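Local coordinates for periplasmic beta-glucosidase (Pseudomonas aeruginosa, PDB 6R5T), which hydrolyses glycosides in the periplasm as a family 3 glycoside hydrolase, probably removing terminal, non-reducing beta-D-glucosyl residues, at the interface of chains A and B. Residues are numbered along the deposited sequence; one frame, centred on the assembly and turned at random. Chains: chain A/B, Periplasmic beta-glucosidase.

Contact 1: the interface of chains A and B. Residues chain A 570, 572-573, 599, 601-602; chain B 134, 186, 490-491.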
loop_
_atom_site.group_PDB
_atom_site.type_symbol
_atom_site.label_atom_id
_atom_site.label_comp_id
_atom_site.label_asym_id
_atom_site.label_seq_id
_atom_site.Cartn_x
_atom_site.Cartn_y
_atom_site.Cartn_z
ATOM N N SER A 570 11.675 4.559 -6.808
ATOM C CA SER A 570 12.153 3.962 -5.559
ATOM C C SER A 570 11.008 3.206 -4.905
ATOM O O SER A 570 9.848 3.433 -5.245
ATOM C CB SER A 570 12.706 5.001 -4.608
ATOM O OG SER A 570 11.647 5.808 -4.115
ATOM N N GLY A 572 9.820 3.746 -2.091
ATOM C CA GLY A 572 8.927 4.651 -1.374
ATOM C C GLY A 572 7.844 5.217 -2.238
ATOM O O GLY A 572 6.983 5.906 -1.674
ATOM N N GLN A 573 7.832 4.954 -3.550
ATOM C CA GLN A 573 6.711 5.352 -4.442
ATOM C C GLN A 573 5.678 4.232 -4.611
ATOM O O GLN A 573 4.685 4.497 -5.282
ATOM C CB GLN A 573 7.257 5.790 -5.802
ATOM C CG GLN A 573 8.290 6.907 -5.663
ATOM C CD GLN A 573 8.241 7.999 -6.702
ATOM O OE1 GLN A 573 7.311 8.065 -7.518
ATOM N NE2 GLN A 573 9.245 8.889 -6.648
ATOM N N TYR A 599 5.089 13.232 -4.401
ATOM C CA TYR A 599 6.143 13.308 -3.369
ATOM C C TYR A 599 6.951 14.563 -3.601
ATOM O O TYR A 599 7.020 15.043 -4.738
ATOM C CB TYR A 599 7.060 12.088 -3.465
ATOM C CG TYR A 599 6.302 10.786 -3.382
ATOM C CD1 TYR A 599 5.838 10.310 -2.175
ATOM C CD2 TYR A 599 6.071 10.018 -4.505
ATOM C CE1 TYR A 599 5.116 9.122 -2.091
ATOM C CE2 TYR A 599 5.342 8.842 -4.438
ATOM C CZ TYR A 599 4.869 8.385 -3.242
ATOM O OH TYR A 599 4.150 7.222 -3.155
ATOM N N ASP A 601 10.329 14.760 -2.319
ATOM C CA ASP A 601 11.760 14.459 -2.080
ATOM C C ASP A 601 12.365 13.578 -3.172
ATOM O O ASP A 601 13.498 13.080 -2.965
ATOM C CB ASP A 601 11.958 13.869 -0.701
ATOM C CG ASP A 601 11.279 12.534 -0.442
ATOM O OD1 ASP A 601 10.450 12.155 -1.252
ATOM O OD2 ASP A 601 11.499 11.991 0.665
ATOM N N GLU A 602 11.632 13.370 -4.246
ATOM C CA GLU A 602 12.064 12.536 -5.402
ATOM C C GLU A 602 11.250 12.995 -6.594
ATOM O O GLU A 602 10.126 13.474 -6.421
ATOM C CB GLU A 602 11.790 11.050 -5.138
ATOM C CG GLU A 602 12.513 10.105 -6.084
ATOM C CD GLU A 602 12.579 8.727 -5.482
ATOM O OE1 GLU A 602 11.495 8.186 -5.187
ATOM O OE2 GLU A 602 13.704 8.231 -5.244
ATOM N N ARG B 134 4.320 7.752 5.128
ATOM C CA ARG B 134 4.753 8.669 4.045
ATOM C C ARG B 134 3.870 9.903 3.935
ATOM O O ARG B 134 4.354 10.958 3.455
ATOM C CB ARG B 134 4.733 7.947 2.703
ATOM C CG ARG B 134 5.702 6.790 2.645
ATOM C CD ARG B 134 5.546 6.059 1.309
ATOM N NE ARG B 134 4.353 5.244 1.296
ATOM C CZ ARG B 134 4.039 4.432 0.308
ATOM N NH1 ARG B 134 4.787 4.316 -0.779
ATOM N NH2 ARG B 134 2.915 3.743 0.400
ATOM N N GLY B 186 -0.156 4.839 -1.810
ATOM C CA GLY B 186 1.202 5.357 -1.930
ATOM C C GLY B 186 1.573 6.425 -0.923
ATOM O O GLY B 186 2.698 6.983 -0.985
ATOM N N ARG B 490 6.518 11.864 1.510
ATOM C CA ARG B 490 7.966 11.500 1.499
ATOM C C ARG B 490 8.138 10.074 0.992
ATOM O O ARG B 490 7.367 9.166 1.384
ATOM C CB ARG B 490 8.552 11.549 2.895
ATOM C CG ARG B 490 8.916 12.938 3.343
ATOM C CD ARG B 490 9.754 13.002 4.600
ATOM N NE ARG B 490 11.147 12.801 4.328
ATOM C CZ ARG B 490 12.054 12.419 5.226
ATOM N NH1 ARG B 490 11.717 12.282 6.501
ATOM N NH2 ARG B 490 13.287 12.205 4.838
ATOM N N THR B 491 9.162 9.862 0.162
ATOM C CA THR B 491 9.581 8.535 -0.303
ATOM C C THR B 491 10.646 7.914 0.603
ATOM O O THR B 491 11.021 6.799 0.348
ATOM C CB THR B 491 10.104 8.572 -1.750
ATOM O OG1 THR B 491 11.288 9.375 -1.780
ATOM C CG2 THR B 491 9.049 9.098 -2.701
HETATM O O HOH W 1 12.396 5.156 -1.284
HETATM O O HOH W 2 13.377 12.800 2.032
HETATM O O HOH W 3 13.653 7.891 -2.263
#

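Contact 2: the interface of chains A and B. Residues chain A 665-667, 703; chain B 227-229, 267.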
loop_
_atom_site.group_PDB
_atom_site.type_symbol
_atom_site.label_atom_id
_atom_site.label_comp_id
_atom_site.label_asym_id
_atom_site.label_seq_id
_atom_site.Cartn_x
_atom_site.Cartn_y
_atom_site.Cartn_z
ATOM N N SER A 665 -19.806 7.566 -13.593
ATOM C CA SER A 665 -20.449 7.461 -12.255
ATOM C C SER A 665 -19.451 6.990 -11.191
ATOM O O SER A 665 -19.819 7.030 -10.006
ATOM C CB SER A 665 -21.670 6.566 -12.297
ATOM O OG SER A 665 -21.332 5.251 -12.701
ATOM N N LEU A 666 -18.305 6.467 -11.612
ATOM C CA LEU A 666 -17.109 6.237 -10.759
ATOM C C LEU A 666 -15.971 7.039 -11.417
ATOM O O LEU A 666 -15.932 7.142 -12.644
ATOM C CB LEU A 666 -16.655 4.761 -10.763
ATOM C CG LEU A 666 -17.386 3.712 -9.953
ATOM C CD1 LEU A 666 -16.536 2.484 -9.800
ATOM C CD2 LEU A 666 -17.759 4.207 -8.582
ATOM N N SER A 667 -14.950 7.416 -10.639
ATOM C CA SER A 667 -13.696 7.970 -11.184
ATOM C C SER A 667 -12.952 6.850 -11.926
ATOM O O SER A 667 -12.661 5.816 -11.302
ATOM C CB SER A 667 -12.857 8.496 -10.045
ATOM O OG SER A 667 -11.727 9.177 -10.564
ATOM N N SER A 703 -20.640 1.391 -8.571
ATOM C CA SER A 703 -20.618 1.187 -7.100
ATOM C C SER A 703 -21.518 0.006 -6.714
ATOM O O SER A 703 -21.247 -0.615 -5.682
ATOM C CB SER A 703 -21.034 2.417 -6.331
ATOM O OG SER A 703 -20.095 3.443 -6.515
ATOM N N ASN B 227 -13.521 4.120 -2.811
ATOM C CA ASN B 227 -13.964 3.032 -3.726
ATOM C C ASN B 227 -14.490 3.609 -5.032
ATOM O O ASN B 227 -15.514 3.127 -5.561
ATOM C CB ASN B 227 -14.955 2.134 -2.975
ATOM C CG ASN B 227 -14.336 1.490 -1.765
ATOM O OD1 ASN B 227 -13.134 1.609 -1.575
ATOM N ND2 ASN B 227 -15.111 0.735 -1.011
ATOM N N GLY B 228 -13.781 4.573 -5.601
ATOM C CA GLY B 228 -14.088 5.178 -6.899
ATOM C C GLY B 228 -14.964 6.408 -6.866
ATOM O O GLY B 228 -14.990 7.118 -7.876
ATOM N N VAL B 229 -15.622 6.696 -5.743
ATOM C CA VAL B 229 -16.532 7.846 -5.674
ATOM C C VAL B 229 -15.947 8.925 -4.778
ATOM O O VAL B 229 -15.837 8.746 -3.577
ATOM C CB VAL B 229 -17.923 7.427 -5.205
ATOM C CG1 VAL B 229 -18.882 8.613 -5.240
ATOM C CG2 VAL B 229 -18.445 6.303 -6.082
ATOM N N LEU B 267 -15.944 12.700 -12.509
ATOM C CA LEU B 267 -17.374 12.467 -12.185
ATOM C C LEU B 267 -18.258 13.459 -12.952
ATOM O O LEU B 267 -19.449 13.229 -13.073
ATOM C CB LEU B 267 -17.607 12.632 -10.685
ATOM C CG LEU B 267 -17.559 11.355 -9.856
ATOM C CD1 LEU B 267 -18.801 10.585 -9.954
ATOM C CD2 LEU B 267 -16.352 10.485 -10.214
HETATM O O HOH W 4 -18.049 2.528 -4.872
#

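Contact 1: the interface of chains A and B
Chain A brings the 3-10 helix 571-573 and the loop with A:Tyr599, A:Asp601 and A:Glu602 against three pieces of chain B: the loop of B:Arg490 and B:Thr491, the loop of B:Arg134 and the 3-10 helix 185-187. B:Thr491 is the centre of this patch, with 106 Å² of its surface hidden by chain A. Its methyl CG2 sits over one face of the A:Tyr599 ring, 3.5 Å from the centroid and displaced toward the CG rim. A chi1 of 64° turns OG1 toward A:Asp601 and leaves CG2, beside the backbone N, over the ring. The A:Asp601 carboxylate takes the polar side: OD1 receives the B:Thr491 amide N at 3.0 Å on its syn lone pair, while hydroxyl OG1 comes to the same oxygen from above the carboxylate plane. Two donors thus grip OD1 from different directions. The other oxygen, OD2, lies 3.8 Å from B:Arg490 NE, a long salt bridge, supplemented by a water that bonds OD2 and both NE and NH2. Beside the methyl, the carboxylate oxygen A:Glu602 OE1 is held by A:Ser570 OG on its syn side and by A:Gln573 NE2 on its anti side.

On the other flank, B:Arg134 NH1 bonds A:Gly572 O at 2.9 Å, approaching well above the carbonyl plane. B:Gly186 O lies over the centre of that guanidinium, and it also accepts the tip of the tyrosine: A:Tyr599 OH donates to B:Gly186 O at 2.6 Å, tilted 21° from the carbonyl plane.

Contact 2: the interface of chains A and B
The flat groups that meet are peptide units. B:Leu267 lays its methyl CD2 over one face of the peptide joining A:Leu666 to A:Ser667, 3.4 Å from A:Ser667 N, and the N-H of that same peptide points to the carbonyl of B:Gly228. This bond, A:Ser667 N to B:Gly228 O, is 2.8 Å long and nearly straight at 173°, with the donor tilted slightly from the carbonyl plane. The peptide is therefore held at its N-H by the B:Gly228 carbonyl and capped on a face by a methyl of the same chain. The second branch of the leucine, CD1, reaches instead to the carbonyl of A:Ser665, 3.7 Å from its O, so the fork of B:Leu267 follows the bend of the A:Ser665-A:Ser667 backbone.

Further along, A:Leu666 and B:Val229 meet methyl to methyl, their side chains at about a right angle. A:Leu666 CD2 comes within 3.3 Å of B:Val229 CG2, close for two methyl carbons. The valine has CG1 anti to its backbone N (chi1 -176°), which leaves CG2 beside the N and turned toward chain A; there it also touches the hydroxyl OG of A:Ser703 at 3.3 Å. That hydroxyl finds a polar partner in a water, 2.8 Å from A:Ser703 OG, which passes the link on to B:Asn227 O. Both B:Asn227 and B:Gly228 have positive phi, and their carbonyls are used by chain A, one through water and one directly.

In the fold, A:Ser665-A:Ser667 belong to the loop between strands 651-660 and 672-681 of the fibronectin type III-like domain, a little beyond the magnesium-binding A:Asp661 and A:Val663, while A:Ser703 lies between strands 700-701 and 707-708. Chain B offers the turn between the short strands 225-226 and 229-230 and the loop between helices 258-261 and 271-281, all within its N-terminal glycosidase domain.

The C-alpha centres of contact 1 and contact 2 lie about 26 Å apart, and the two share no residue. Both are patches of one two-fold interface, so each recurs with the chains exchanged. Contact 1 is mainly polar; contact 2 is smaller, with more methyl packing. In both, late segments of chain A meet parts of chain B close in sequence to its sugar pocket: B:Arg134 and B:Arg490 lie a few positions from the pocket residues B:Arg137 and B:Glu486, and B:Asn227 from B:Leu223. If this dimer is the working form, each subunit could help steady its neighbour's active-site loops.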